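Local coordinates for invasin (Yersinia enterocolitica, PDB 1P9H), which binds collagen as a trimeric outer membrane adhesin, promotes attachment to and invasion of eukaryotic cells, and helps the bacterium resist serum and phagocytosis, at residues Leu48-Gly54 against Ala62-Lys68; Ser92-Ser98 against Ala105-Asp111; Phe130-Ala136 against His144-Ala150; His152-Ile158 against Asp165-Ser171. All coordinates share one frame; numbering follows the deposited sequence.

Contact 1: residues Leu48-Gly54 against Ala62-Lys68; sequences LNASAKG and ATAEAAK
Ser51 N donates to Ala64 O at 2.7 Å and Ser51 O accepts from Ala66 N at 2.9 Å. Lys53 N then bonds to Ala66 O, completing the alternation of a short parallel ladder between strands 51-52 and 65-66. Ahead of it, Thr63 N reaches Leu48 O at 2.8 Å from above the carbonyl plane, where Thr63 bends the chain with a positive phi of 55°. A water donates to both Asn49 O and Ala64 O, so Ala64 O receives two hydrogens. Farther out, the extended chains of Lys53 and Glu65 cross, leaving Lys53 NZ 3.7 Å from Glu65 OE2 in a long salt bridge. A second water bridges the same pair, accepting from Lys53 NZ and donating to Glu65 OE1. Long charged chains suit this more exposed face, and Glu65 CG, anti to the backbone N (chi1 -178°), packs against Ser51 CB at 4.0 Å. Leu48 CB meets Ala62 CB at 4.2 Å, and Leu48 also packs on Leu19 of the second subunit. Ala52 and Ala66 take the inner face, where a methyl group occupies little room. The parallel stacking of short strands from successive turns is that of the left-handed parallel beta-roll of the YadA head.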
loop_
_atom_site.group_PDB
_atom_site.type_symbol
_atom_site.label_atom_id
_atom_site.label_comp_id
_atom_site.label_asym_id
_atom_site.label_seq_id
_atom_site.Cartn_x
_atom_site.Cartn_y
_atom_site.Cartn_z
ATOM N N LEU A 48 -26.069 -13.572 9.352
ATOM C CA LEU A 48 -25.036 -12.946 8.535
ATOM C C LEU A 48 -25.084 -11.425 8.616
ATOM O O LEU A 48 -24.449 -10.735 7.820
ATOM C CB LEU A 48 -25.188 -13.371 7.074
ATOM C CG LEU A 48 -25.112 -14.866 6.757
ATOM C CD1 LEU A 48 -25.217 -15.060 5.254
ATOM C CD2 LEU A 48 -23.807 -15.449 7.280
ATOM N N ASN A 49 -25.837 -10.903 9.574
ATOM C CA ASN A 49 -25.956 -9.458 9.729
ATOM C C ASN A 49 -24.622 -8.764 9.972
ATOM O O ASN A 49 -23.743 -9.294 10.654
ATOM C CB ASN A 49 -26.902 -9.115 10.883
ATOM C CG ASN A 49 -28.365 -9.217 10.497
ATOM O OD1 ASN A 49 -29.248 -8.938 11.306
ATOM N ND2 ASN A 49 -28.628 -9.611 9.259
ATOM N N ALA A 50 -24.484 -7.574 9.397
ATOM C CA ALA A 50 -23.290 -6.764 9.577
ATOM C C ALA A 50 -23.524 -6.029 10.888
ATOM O O ALA A 50 -24.667 -5.904 11.335
ATOM C CB ALA A 50 -23.147 -5.773 8.431
ATOM N N SER A 51 -22.454 -5.544 11.504
ATOM C CA SER A 51 -22.575 -4.850 12.774
ATOM C C SER A 51 -21.679 -3.620 12.877
ATOM O O SER A 51 -20.458 -3.735 12.975
ATOM C CB SER A 51 -22.248 -5.818 13.918
ATOM O OG SER A 51 -22.331 -5.177 15.178
ATOM N N ALA A 52 -22.298 -2.443 12.846
ATOM C CA ALA A 52 -21.580 -1.179 12.975
ATOM C C ALA A 52 -21.860 -0.705 14.399
ATOM O O ALA A 52 -22.867 -0.044 14.655
ATOM C CB ALA A 52 -22.103 -0.169 11.961
ATOM N N LYS A 53 -20.969 -1.056 15.323
ATOM C CA LYS A 53 -21.135 -0.713 16.736
ATOM C C LYS A 53 -20.590 0.635 17.181
ATOM O O LYS A 53 -20.934 1.123 18.260
ATOM C CB LYS A 53 -20.497 -1.793 17.609
ATOM C CG LYS A 53 -21.096 -3.176 17.451
ATOM C CD LYS A 53 -20.428 -4.145 18.411
ATOM C CE LYS A 53 -21.021 -5.536 18.315
ATOM N NZ LYS A 53 -20.402 -6.442 19.325
ATOM N N GLY A 54 -19.735 1.240 16.370
ATOM C CA GLY A 54 -19.177 2.517 16.760
ATOM C C GLY A 54 -19.877 3.698 16.132
ATOM O O GLY A 54 -20.463 3.585 15.053
ATOM N N ALA A 62 -21.515 -9.690 4.765
ATOM C CA ALA A 62 -21.912 -10.769 5.658
ATOM C C ALA A 62 -20.997 -10.828 6.878
ATOM O O ALA A 62 -19.779 -10.924 6.743
ATOM C CB ALA A 62 -21.873 -12.099 4.918
ATOM N N THR A 63 -21.622 -10.732 8.056
ATOM C CA THR A 63 -20.989 -10.750 9.384
ATOM C C THR A 63 -19.883 -9.728 9.641
ATOM O O THR A 63 -19.147 -9.834 10.621
ATOM C CB THR A 63 -20.440 -12.160 9.754
ATOM O OG1 THR A 63 -19.398 -12.543 8.849
ATOM C CG2 THR A 63 -21.562 -13.190 9.712
ATOM N N ALA A 64 -19.794 -8.717 8.786
ATOM C CA ALA A 64 -18.763 -7.690 8.913
ATOM C C ALA A 64 -19.010 -6.908 10.204
ATOM O O ALA A 64 -20.160 -6.671 10.573
ATOM C CB ALA A 64 -18.808 -6.745 7.721
ATOM N N GLU A 65 -17.945 -6.519 10.900
ATOM C CA GLU A 65 -18.114 -5.747 12.126
ATOM C C GLU A 65 -17.087 -4.640 12.312
ATOM O O GLU A 65 -15.881 -4.870 12.211
ATOM C CB GLU A 65 -18.084 -6.644 13.376
ATOM C CG GLU A 65 -18.302 -5.835 14.668
ATOM C CD GLU A 65 -18.271 -6.669 15.938
ATOM O OE1 GLU A 65 -18.911 -7.734 15.972
ATOM O OE2 GLU A 65 -17.618 -6.238 16.913
ATOM N N ALA A 66 -17.589 -3.436 12.569
ATOM C CA ALA A 66 -16.763 -2.263 12.849
ATOM C C ALA A 66 -17.138 -2.019 14.308
ATOM O O ALA A 66 -18.223 -1.517 14.599
ATOM C CB ALA A 66 -17.184 -1.086 11.973
ATOM N N ALA A 67 -16.238 -2.385 15.215
ATOM C CA ALA A 67 -16.499 -2.307 16.650
ATOM C C ALA A 67 -16.422 -0.977 17.379
ATOM O O ALA A 67 -17.142 -0.772 18.359
ATOM C CB ALA A 67 -15.611 -3.321 17.370
ATOM N N LYS A 68 -15.563 -0.074 16.930
ATOM C CA LYS A 68 -15.425 1.193 17.629
ATOM C C LYS A 68 -15.597 2.432 16.768
ATOM O O LYS A 68 -15.852 2.345 15.564
ATOM C CB LYS A 68 -14.077 1.227 18.358
ATOM C CG LYS A 68 -13.952 0.146 19.433
ATOM C CD LYS A 68 -12.652 0.246 20.212
ATOM C CE LYS A 68 -12.604 -0.805 21.314
ATOM N NZ LYS A 68 -11.361 -0.717 22.128
HETATM O O HOH W 1 -21.398 -8.844 12.159
HETATM O O HOH W 2 -19.070 -8.715 18.453
#

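Contact 2: residues Ser92-Ser98 against Ala105-Asp111; sequences SKALGDS and ASTAQKD
Lys93 N donates to Ser106 O at 2.9 Å, Ala108 N to Lys93 O, and Leu95 N to Ala108 O at 2.8 Å. The peptide groups that face each other across this parallel pairing are thus satisfied here, while those of Ala94 bond to Ile79 and Thr81 of the preceding turn. Ser106 O takes a second hydrogen from a water that also accepts from Lys93 NZ and from Thr107 OG1. The lysine gets there because its chain bends at the last torsion (chi4 -67°), bringing the ammonium back over Thr107. At the buried end Ser106 OG bonds to Gly103 O, a link short enough for serine. Ser92 OG, in one of two modelled conformers and hence tentatively, lies 2.8 Å from Ser106 OG in a hydrogen bond whose direction is not settled. Beyond the strands, Asp97 O receives Asp111 N at 3.0 Å, while Asp97 OD1 is held by Val83 N. A further water donates to Asp111 OD1 and is hydrogen-bonded to Ser98 OG. Glycine fits at position 96, whose CA lies 3.8 Å from that of Lys110, too near for a side chain between the backbones; Gly96 N is buried with no partner. Apolar contact between these two segments is small, Leu95 CD1 lying 3.6 Å from Thr107 CG2. The chemistry implies that they cohere mainly through hydrogen bonds between peptide groups, helped by ordered water.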
loop_
_atom_site.group_PDB
_atom_site.type_symbol
_atom_site.label_atom_id
_atom_site.label_comp_id
_atom_site.label_asym_id
_atom_site.label_seq_id
_atom_site.Cartn_x
_atom_site.Cartn_y
_atom_site.Cartn_z
ATOM N N SER A 92 -10.555 -9.995 6.685
ATOM C CA SER A 92 -9.506 -9.016 6.962
ATOM C C SER A 92 -9.751 -8.468 8.366
ATOM O O SER A 92 -10.896 -8.220 8.743
ATOM C CB SER A 92 -9.565 -7.879 5.937
ATOM O OG SER A 92 -8.562 -6.906 6.184
ATOM N N LYS A 93 -8.689 -8.274 9.144
ATOM C CA LYS A 93 -8.866 -7.773 10.495
ATOM C C LYS A 93 -7.849 -6.745 10.974
ATOM O O LYS A 93 -6.638 -6.976 10.969
ATOM C CB LYS A 93 -8.968 -8.939 11.493
ATOM C CG LYS A 93 -7.829 -9.937 11.489
ATOM C CD LYS A 93 -8.159 -11.111 12.420
ATOM C CE LYS A 93 -6.988 -12.065 12.589
ATOM N NZ LYS A 93 -6.655 -12.785 11.329
ATOM N N ALA A 94 -8.375 -5.588 11.355
ATOM C CA ALA A 94 -7.585 -4.486 11.884
ATOM C C ALA A 94 -7.814 -4.650 13.382
ATOM O O ALA A 94 -8.885 -4.322 13.897
ATOM C CB ALA A 94 -8.140 -3.156 11.383
ATOM N N LEU A 95 -6.796 -5.162 14.067
ATOM C CA LEU A 95 -6.877 -5.486 15.490
ATOM C C LEU A 95 -6.474 -4.451 16.527
ATOM O O LEU A 95 -6.373 -4.772 17.711
ATOM C CB LEU A 95 -6.076 -6.763 15.741
ATOM C CG LEU A 95 -6.457 -7.959 14.867
ATOM C CD1 LEU A 95 -5.506 -9.115 15.139
ATOM C CD2 LEU A 95 -7.891 -8.361 15.145
ATOM N N GLY A 96 -6.241 -3.220 16.099
ATOM C CA GLY A 96 -5.861 -2.190 17.043
ATOM C C GLY A 96 -6.268 -0.830 16.529
ATOM O O GLY A 96 -6.648 -0.694 15.368
ATOM N N ASP A 97 -6.197 0.179 17.389
ATOM C CA ASP A 97 -6.564 1.524 16.979
ATOM C C ASP A 97 -5.762 1.967 15.762
ATOM O O ASP A 97 -4.569 1.679 15.652
ATOM C CB ASP A 97 -6.327 2.523 18.116
ATOM C CG ASP A 97 -7.225 2.278 19.312
ATOM O OD1 ASP A 97 -8.238 1.558 19.173
ATOM O OD2 ASP A 97 -6.920 2.825 20.395
ATOM N N SER A 98 -6.441 2.654 14.847
ATOM C CA SER A 98 -5.827 3.200 13.641
ATOM C C SER A 98 -5.217 2.214 12.649
ATOM O O SER A 98 -4.694 2.626 11.618
ATOM C CB SER A 98 -4.764 4.228 14.029
ATOM O OG SER A 98 -5.317 5.230 14.866
ATOM N N ALA A 105 -7.887 -12.059 4.405
ATOM C CA ALA A 105 -7.132 -12.575 5.541
ATOM C C ALA A 105 -5.908 -11.749 5.921
ATOM O O ALA A 105 -4.932 -12.283 6.456
ATOM C CB ALA A 105 -6.722 -14.024 5.271
ATOM N N SER A 106 -5.954 -10.451 5.641
ATOM C CA SER A 106 -4.855 -9.565 5.999
ATOM C C SER A 106 -5.063 -9.189 7.465
ATOM O O SER A 106 -6.201 -9.096 7.929
ATOM C CB SER A 106 -4.854 -8.324 5.097
ATOM O OG SER A 106 -6.117 -7.681 5.090
ATOM N N THR A 107 -3.970 -8.980 8.195
ATOM C CA THR A 107 -4.052 -8.660 9.617
ATOM C C THR A 107 -3.069 -7.574 10.032
ATOM O O THR A 107 -1.909 -7.586 9.625
ATOM C CB THR A 107 -3.760 -9.915 10.470
ATOM O OG1 THR A 107 -4.622 -10.982 10.062
ATOM C CG2 THR A 107 -3.981 -9.627 11.948
ATOM N N ALA A 108 -3.532 -6.642 10.859
ATOM C CA ALA A 108 -2.671 -5.565 11.326
ATOM C C ALA A 108 -2.966 -5.153 12.757
ATOM O O ALA A 108 -4.121 -4.941 13.131
ATOM C CB ALA A 108 -2.798 -4.343 10.409
ATOM N N GLN A 109 -1.914 -5.050 13.561
ATOM C CA GLN A 109 -2.054 -4.633 14.947
ATOM C C GLN A 109 -2.117 -3.112 14.982
ATOM O O GLN A 109 -2.035 -2.459 13.942
ATOM C CB GLN A 109 -0.865 -5.120 15.776
ATOM C CG GLN A 109 -0.804 -6.627 15.952
ATOM C CD GLN A 109 -2.062 -7.182 16.586
ATOM O OE1 GLN A 109 -2.543 -6.663 17.593
ATOM N NE2 GLN A 109 -2.601 -8.246 16.002
ATOM N N LYS A 110 -2.257 -2.552 16.178
ATOM C CA LYS A 110 -2.337 -1.103 16.343
ATOM C C LYS A 110 -1.342 -0.294 15.512
ATOM O O LYS A 110 -0.152 -0.606 15.466
ATOM C CB LYS A 110 -2.170 -0.735 17.820
ATOM C CG LYS A 110 -2.204 0.762 18.086
ATOM C CD LYS A 110 -2.114 1.071 19.574
ATOM C CE LYS A 110 -2.105 2.572 19.816
ATOM N NZ LYS A 110 -2.103 2.904 21.267
ATOM N N ASP A 111 -1.852 0.752 14.864
ATOM C CA ASP A 111 -1.054 1.659 14.040
ATOM C C ASP A 111 -0.287 0.989 12.907
ATOM O O ASP A 111 0.644 1.572 12.352
ATOM C CB ASP A 111 -0.069 2.448 14.909
ATOM C CG ASP A 111 -0.764 3.321 15.937
ATOM O OD1 ASP A 111 -1.955 3.645 15.744
ATOM O OD2 ASP A 111 -0.111 3.695 16.935
HETATM O O HOH W 3 -7.075 -11.790 8.850
HETATM O O HOH W 4 -4.925 -6.598 19.474
HETATM O O HOH W 5 -4.717 4.719 20.128
HETATM O O HOH W 6 -3.624 5.143 17.156
#

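Contact 3: residues Phe130-Ala136 against His144-Ala150; sequences FNSKADA and HSSHVAA
Lys133 pairs with His147 and Ala134 with Val148 in a parallel ladder, the two segments running 18° apart, as successive turns of the left-handed parallel beta-roll. Lys133 N bonds to Ser146 O, and Lys133 O accepts Val148 N at 3.0 Å. The same oxygen lies in the plane of the His147 ring, at its edge, where ND1 adds a weak hydrogen bond of 3.4 Å; CG anti to the backbone N (chi1 177°) carries the ring over to the neighbouring strand. At the preceding bend Phe130 O takes Ser145 N at 2.9 Å. Asn131 and Ser145 both have positive phi there, a conformation asparagine tolerates well. Phe130 and His144 point the same way, side by side, with Phe130 CD1 3.8 Å from His144 CD2; Phe130 also packs on Asp111 of the second subunit, and His144 ND1 is hydrogen-bonded to Asp160 OD2. Inside, Ser132 OG bonds back to Gly129 O and Ser146 OG to Gly143 O. Ala136 CB touches Val148 CG1 at 4.0 Å. A water donates to both Asn131 O and Ser146 O. Beside it, Asn131 ND2, with its partner in the amide plane, donates to Ser145 OG at 3.1 Å and 172°.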
loop_
_atom_site.group_PDB
_atom_site.type_symbol
_atom_site.label_atom_id
_atom_site.label_comp_id
_atom_site.label_asym_id
_atom_site.label_seq_id
_atom_site.Cartn_x
_atom_site.Cartn_y
_atom_site.Cartn_z
ATOM N N PHE A 130 1.581 -10.280 -0.904
ATOM C CA PHE A 130 0.924 -11.520 -0.527
ATOM C C PHE A 130 1.791 -12.260 0.489
ATOM O O PHE A 130 2.971 -12.506 0.250
ATOM C CB PHE A 130 0.699 -12.383 -1.774
ATOM C CG PHE A 130 -0.056 -13.654 -1.507
ATOM C CD1 PHE A 130 0.599 -14.783 -1.027
ATOM C CD2 PHE A 130 -1.427 -13.721 -1.736
ATOM C CE1 PHE A 130 -0.102 -15.964 -0.778
ATOM C CE2 PHE A 130 -2.136 -14.897 -1.490
ATOM C CZ PHE A 130 -1.471 -16.018 -1.011
ATOM N N ASN A 131 1.197 -12.596 1.629
ATOM C CA ASN A 131 1.886 -13.320 2.696
ATOM C C ASN A 131 3.104 -12.603 3.283
ATOM O O ASN A 131 3.991 -13.242 3.851
ATOM C CB ASN A 131 2.293 -14.715 2.205
ATOM C CG ASN A 131 2.656 -15.648 3.343
ATOM O OD1 ASN A 131 1.927 -15.746 4.332
ATOM N ND2 ASN A 131 3.779 -16.345 3.208
ATOM N N SER A 132 3.154 -11.281 3.143
ATOM C CA SER A 132 4.256 -10.509 3.712
ATOM C C SER A 132 4.067 -10.512 5.228
ATOM O O SER A 132 2.934 -10.525 5.718
ATOM C CB SER A 132 4.251 -9.073 3.168
ATOM O OG SER A 132 3.017 -8.416 3.408
ATOM N N LYS A 133 5.169 -10.504 5.973
ATOM C CA LYS A 133 5.095 -10.546 7.430
ATOM C C LYS A 133 6.070 -9.603 8.129
ATOM O O LYS A 133 7.282 -9.812 8.096
ATOM C CB LYS A 133 5.369 -11.974 7.923
ATOM C CG LYS A 133 4.423 -13.042 7.395
ATOM C CD LYS A 133 4.916 -14.426 7.809
ATOM C CE LYS A 133 4.035 -15.536 7.256
ATOM N NZ LYS A 133 2.673 -15.516 7.854
ATOM N N ALA A 134 5.530 -8.567 8.761
ATOM C CA ALA A 134 6.333 -7.603 9.508
ATOM C C ALA A 134 6.104 -7.987 10.966
ATOM O O ALA A 134 5.344 -7.332 11.684
ATOM C CB ALA A 134 5.836 -6.189 9.241
ATOM N N ASP A 135 6.763 -9.060 11.392
ATOM C CA ASP A 135 6.601 -9.587 12.745
ATOM C C ASP A 135 7.188 -8.753 13.869
ATOM O O ASP A 135 6.680 -8.781 14.991
ATOM C CB ASP A 135 7.167 -11.006 12.829
ATOM C CG ASP A 135 6.313 -12.026 12.095
ATOM O OD1 ASP A 135 5.219 -11.665 11.607
ATOM O OD2 ASP A 135 6.734 -13.196 12.011
ATOM N N ALA A 136 8.262 -8.026 13.590
ATOM C CA ALA A 136 8.868 -7.189 14.613
ATOM C C ALA A 136 8.099 -5.876 14.641
ATOM O O ALA A 136 7.682 -5.375 13.599
ATOM C CB ALA A 136 10.336 -6.936 14.289
ATOM N N HIS A 144 6.228 -10.296 -1.884
ATOM C CA HIS A 144 5.629 -11.595 -1.603
ATOM C C HIS A 144 6.482 -12.388 -0.617
ATOM O O HIS A 144 7.673 -12.598 -0.836
ATOM C CB HIS A 144 5.481 -12.408 -2.891
ATOM C CG HIS A 144 5.274 -13.871 -2.653
ATOM N ND1 HIS A 144 6.203 -14.823 -3.017
ATOM C CD2 HIS A 144 4.257 -14.544 -2.065
ATOM C CE1 HIS A 144 5.768 -16.018 -2.664
ATOM N NE2 HIS A 144 4.589 -15.878 -2.084
ATOM N N SER A 145 5.852 -12.833 0.464
ATOM C CA SER A 145 6.517 -13.615 1.496
ATOM C C SER A 145 7.778 -12.979 2.074
ATOM O O SER A 145 8.692 -13.681 2.513
ATOM C CB SER A 145 6.819 -15.023 0.970
ATOM O OG SER A 145 5.611 -15.757 0.823
ATOM N N SER A 146 7.829 -11.648 2.066
ATOM C CA SER A 146 8.960 -10.943 2.658
ATOM C C SER A 146 8.756 -11.145 4.154
ATOM O O SER A 146 7.621 -11.286 4.616
ATOM C CB SER A 146 8.935 -9.453 2.288
ATOM O OG SER A 146 7.684 -8.851 2.568
ATOM N N HIS A 147 9.834 -11.151 4.929
ATOM C CA HIS A 147 9.669 -11.426 6.343
ATOM C C HIS A 147 10.717 -10.835 7.267
ATOM O O HIS A 147 11.917 -11.042 7.081
ATOM C CB HIS A 147 9.617 -12.953 6.518
ATOM C CG HIS A 147 9.513 -13.413 7.939
ATOM N ND1 HIS A 147 8.685 -12.814 8.863
ATOM C CD2 HIS A 147 10.091 -14.460 8.576
ATOM C CE1 HIS A 147 8.755 -13.473 10.007
ATOM N NE2 HIS A 147 9.601 -14.477 9.860
ATOM N N VAL A 148 10.246 -10.075 8.251
ATOM C CA VAL A 148 11.120 -9.510 9.267
ATOM C C VAL A 148 10.734 -10.264 10.533
ATOM O O VAL A 148 9.628 -10.094 11.053
ATOM C CB VAL A 148 10.883 -8.002 9.484
ATOM C CG1 VAL A 148 11.796 -7.496 10.608
ATOM C CG2 VAL A 148 11.167 -7.236 8.199
ATOM N N ALA A 149 11.632 -11.120 11.008
ATOM C CA ALA A 149 11.374 -11.909 12.207
ATOM C C ALA A 149 11.127 -11.006 13.411
ATOM O O ALA A 149 11.667 -9.902 13.497
ATOM C CB ALA A 149 12.542 -12.844 12.470
ATOM N N ALA A 150 10.317 -11.492 14.347
ATOM C CA ALA A 150 9.949 -10.730 15.535
ATOM C C ALA A 150 11.100 -10.182 16.377
ATOM O O ALA A 150 10.921 -9.199 17.095
ATOM C CB ALA A 150 9.019 -11.568 16.412
HETATM O O HOH W 7 6.421 -13.801 4.932
#

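Contact 4: residues His152-Ile158 against Asp165-Ser171; sequences HGYSIAI and DRENSVS
With CG anti to the carbonyl carbon (chi1 -63°), His152 lays one ring face over the peptide joining Asp165 to Arg166, and Arg166 N sits 3.4 Å above the ring plane, over its centre. The stack belongs to this chain's last turn of the left-handed parallel beta-roll, where strands 156-158 and 169-171 pair in parallel, their axes 4.7 Å apart. A flat side chain suits such stacking, and His152 ND1 bonds to Thr164 OG1. Ser155 has a similar rotation (chi1 -65°), which sends OG across to accept Ser169 N at 3.0 Å; its own proton may go to Arg166 O or to Gly153 O. Asn168 N donates at 2.9 Å to Gly153 O, a carbonyl of the type II turn from His152 to Ser155. Along the strands, Ile156 N bonds to Ser169 O, Ser171 N to Ile156 O at 2.8 Å, and Ile158 N to Ser171 O. Arg166 grips Asp165 side-on, NE to OD1 and NH2 to OD2. Arg166 NH1 also forms a salt bridge with Asp192, and Asp165 OD2 with Lys189, both of the second subunit. Ser169, Val170 and Ser171 continue the sheet by pairing with a strand of the third subunit. Branched aliphatic chains suit the buried face here: Ile156 and Val170 lie side by side, CD1 of the isoleucine 3.9 Å from CG2 of the valine.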
loop_
_atom_site.group_PDB
_atom_site.type_symbol
_atom_site.label_atom_id
_atom_site.label_comp_id
_atom_site.label_asym_id
_atom_site.label_seq_id
_atom_site.Cartn_x
_atom_site.Cartn_y
_atom_site.Cartn_z
ATOM N N HIS A 152 13.955 -9.041 15.085
ATOM C CA HIS A 152 14.764 -8.132 14.280
ATOM C C HIS A 152 14.167 -6.731 14.331
ATOM O O HIS A 152 13.594 -6.237 13.358
ATOM C CB HIS A 152 14.833 -8.647 12.843
ATOM C CG HIS A 152 15.507 -9.978 12.724
ATOM N ND1 HIS A 152 15.378 -10.783 11.614
ATOM C CD2 HIS A 152 16.312 -10.647 13.583
ATOM C CE1 HIS A 152 16.071 -11.893 11.795
ATOM N NE2 HIS A 152 16.647 -11.836 12.983
ATOM N N GLY A 153 14.313 -6.100 15.490
ATOM C CA GLY A 153 13.775 -4.771 15.700
ATOM C C GLY A 153 14.142 -3.723 14.668
ATOM O O GLY A 153 15.276 -3.665 14.188
ATOM N N TYR A 154 13.154 -2.898 14.336
ATOM C CA TYR A 154 13.289 -1.799 13.388
ATOM C C TYR A 154 13.932 -2.147 12.052
ATOM O O TYR A 154 14.548 -1.293 11.417
ATOM C CB TYR A 154 14.063 -0.654 14.043
ATOM C CG TYR A 154 13.458 -0.206 15.351
ATOM C CD1 TYR A 154 13.897 -0.737 16.564
ATOM C CD2 TYR A 154 12.420 0.721 15.375
ATOM C CE1 TYR A 154 13.316 -0.352 17.770
ATOM C CE2 TYR A 154 11.830 1.111 16.574
ATOM C CZ TYR A 154 12.283 0.572 17.766
ATOM O OH TYR A 154 11.705 0.960 18.952
ATOM N N SER A 155 13.774 -3.390 11.614
ATOM C CA SER A 155 14.368 -3.808 10.350
ATOM C C SER A 155 13.406 -3.778 9.171
ATOM O O SER A 155 12.201 -3.573 9.331
ATOM C CB SER A 155 14.986 -5.199 10.498
ATOM O OG SER A 155 16.075 -5.151 11.404
ATOM N N ILE A 156 13.958 -3.980 7.979
ATOM C CA ILE A 156 13.184 -3.949 6.743
ATOM C C ILE A 156 13.600 -5.082 5.814
ATOM O O ILE A 156 14.784 -5.397 5.701
ATOM C CB ILE A 156 13.421 -2.619 5.973
ATOM C CG1 ILE A 156 13.017 -1.424 6.835
ATOM C CG2 ILE A 156 12.651 -2.618 4.657
ATOM C CD1 ILE A 156 14.128 -0.938 7.748
ATOM N N ALA A 157 12.619 -5.693 5.159
ATOM C CA ALA A 157 12.874 -6.752 4.188
ATOM C C ALA A 157 12.222 -6.263 2.899
ATOM O O ALA A 157 11.034 -5.942 2.887
ATOM C CB ALA A 157 12.243 -8.067 4.642
ATOM N N ILE A 158 13.014 -6.212 1.829
ATOM C CA ILE A 158 12.562 -5.738 0.524
ATOM C C ILE A 158 12.722 -6.783 -0.576
ATOM O O ILE A 158 13.834 -7.243 -0.833
ATOM C CB ILE A 158 13.376 -4.494 0.091
ATOM C CG1 ILE A 158 13.162 -3.354 1.087
ATOM C CG2 ILE A 158 12.994 -4.074 -1.321
ATOM C CD1 ILE A 158 14.069 -2.167 0.846
ATOM N N ASP A 165 18.038 -10.999 8.818
ATOM C CA ASP A 165 18.805 -11.955 9.607
ATOM C C ASP A 165 19.344 -11.303 10.876
ATOM O O ASP A 165 20.077 -11.931 11.644
ATOM C CB ASP A 165 19.965 -12.519 8.774
ATOM C CG ASP A 165 21.050 -11.489 8.492
ATOM O OD1 ASP A 165 20.808 -10.275 8.675
ATOM O OD2 ASP A 165 22.155 -11.900 8.073
ATOM N N ARG A 166 18.965 -10.048 11.103
ATOM C CA ARG A 166 19.425 -9.315 12.275
ATOM C C ARG A 166 18.617 -8.032 12.460
ATOM O O ARG A 166 17.936 -7.576 11.543
ATOM C CB ARG A 166 20.910 -8.967 12.117
ATOM C CG ARG A 166 21.171 -7.791 11.181
ATOM C CD ARG A 166 22.622 -7.718 10.731
ATOM N NE ARG A 166 22.921 -8.723 9.713
ATOM C CZ ARG A 166 24.010 -8.708 8.952
ATOM N NH1 ARG A 166 24.906 -7.742 9.097
ATOM N NH2 ARG A 166 24.195 -9.649 8.034
ATOM N N GLU A 167 18.707 -7.452 13.652
ATOM C CA GLU A 167 17.993 -6.220 13.962
ATOM C C GLU A 167 18.691 -5.030 13.300
ATOM O O GLU A 167 19.821 -5.155 12.821
ATOM C CB GLU A 167 17.963 -6.007 15.478
ATOM C CG GLU A 167 19.316 -5.618 16.060
ATOM C CD GLU A 167 19.302 -5.501 17.573
ATOM O OE1 GLU A 167 18.212 -5.306 18.153
ATOM O OE2 GLU A 167 20.389 -5.589 18.180
ATOM N N ASN A 168 18.010 -3.887 13.280
ATOM C CA ASN A 168 18.559 -2.657 12.713
ATOM C C ASN A 168 19.151 -2.865 11.329
ATOM O O ASN A 168 20.232 -2.352 11.029
ATOM C CB ASN A 168 19.645 -2.105 13.640
ATOM C CG ASN A 168 19.114 -1.733 15.008
ATOM O OD1 ASN A 168 19.863 -1.693 15.986
ATOM N ND2 ASN A 168 17.822 -1.448 15.086
ATOM N N SER A 169 18.444 -3.595 10.473
ATOM C CA SER A 169 18.968 -3.856 9.142
ATOM C C SER A 169 17.932 -3.794 8.034
ATOM O O SER A 169 16.730 -3.727 8.281
ATOM C CB SER A 169 19.629 -5.237 9.106
ATOM O OG SER A 169 18.652 -6.267 9.186
ATOM N N VAL A 170 18.436 -3.810 6.807
ATOM C CA VAL A 170 17.616 -3.813 5.605
ATOM C C VAL A 170 18.112 -4.999 4.790
ATOM O O VAL A 170 19.284 -5.051 4.418
ATOM C CB VAL A 170 17.810 -2.534 4.759
ATOM C CG1 VAL A 170 17.000 -2.641 3.468
ATOM C CG2 VAL A 170 17.383 -1.306 5.547
ATOM N N SER A 171 17.233 -5.959 4.529
ATOM C CA SER A 171 17.619 -7.118 3.742
ATOM C C SER A 171 16.994 -7.070 2.362
ATOM O O SER A 171 15.798 -6.804 2.224
ATOM C CB SER A 171 17.178 -8.413 4.420
ATOM O OG SER A 171 17.371 -9.502 3.530
HETATM O O HOH W 8 15.690 -6.190 18.031
#

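From the N terminus the four contacts follow one another in series, with none nested or crossing. Contacts 1, 2 and 3 each close a single turn of the roll: the chain leaves one strand of the eight-stranded sheet, passes through a strand of the ten-stranded sheet (58-60, 100-102 and 140-142) and returns beside its start. Contact 1 lies at the first edge of the eight-stranded sheet, contact 3 at its last. Contact 4 joins the other sheet's final two strands within this chain, closing the strandless connection 159-164. It touches contact 3 where strand 147-148 packs on strand 156-158, one of the places where the two sheets pack. The centres of contacts 1 and 4 are about 37 Å apart.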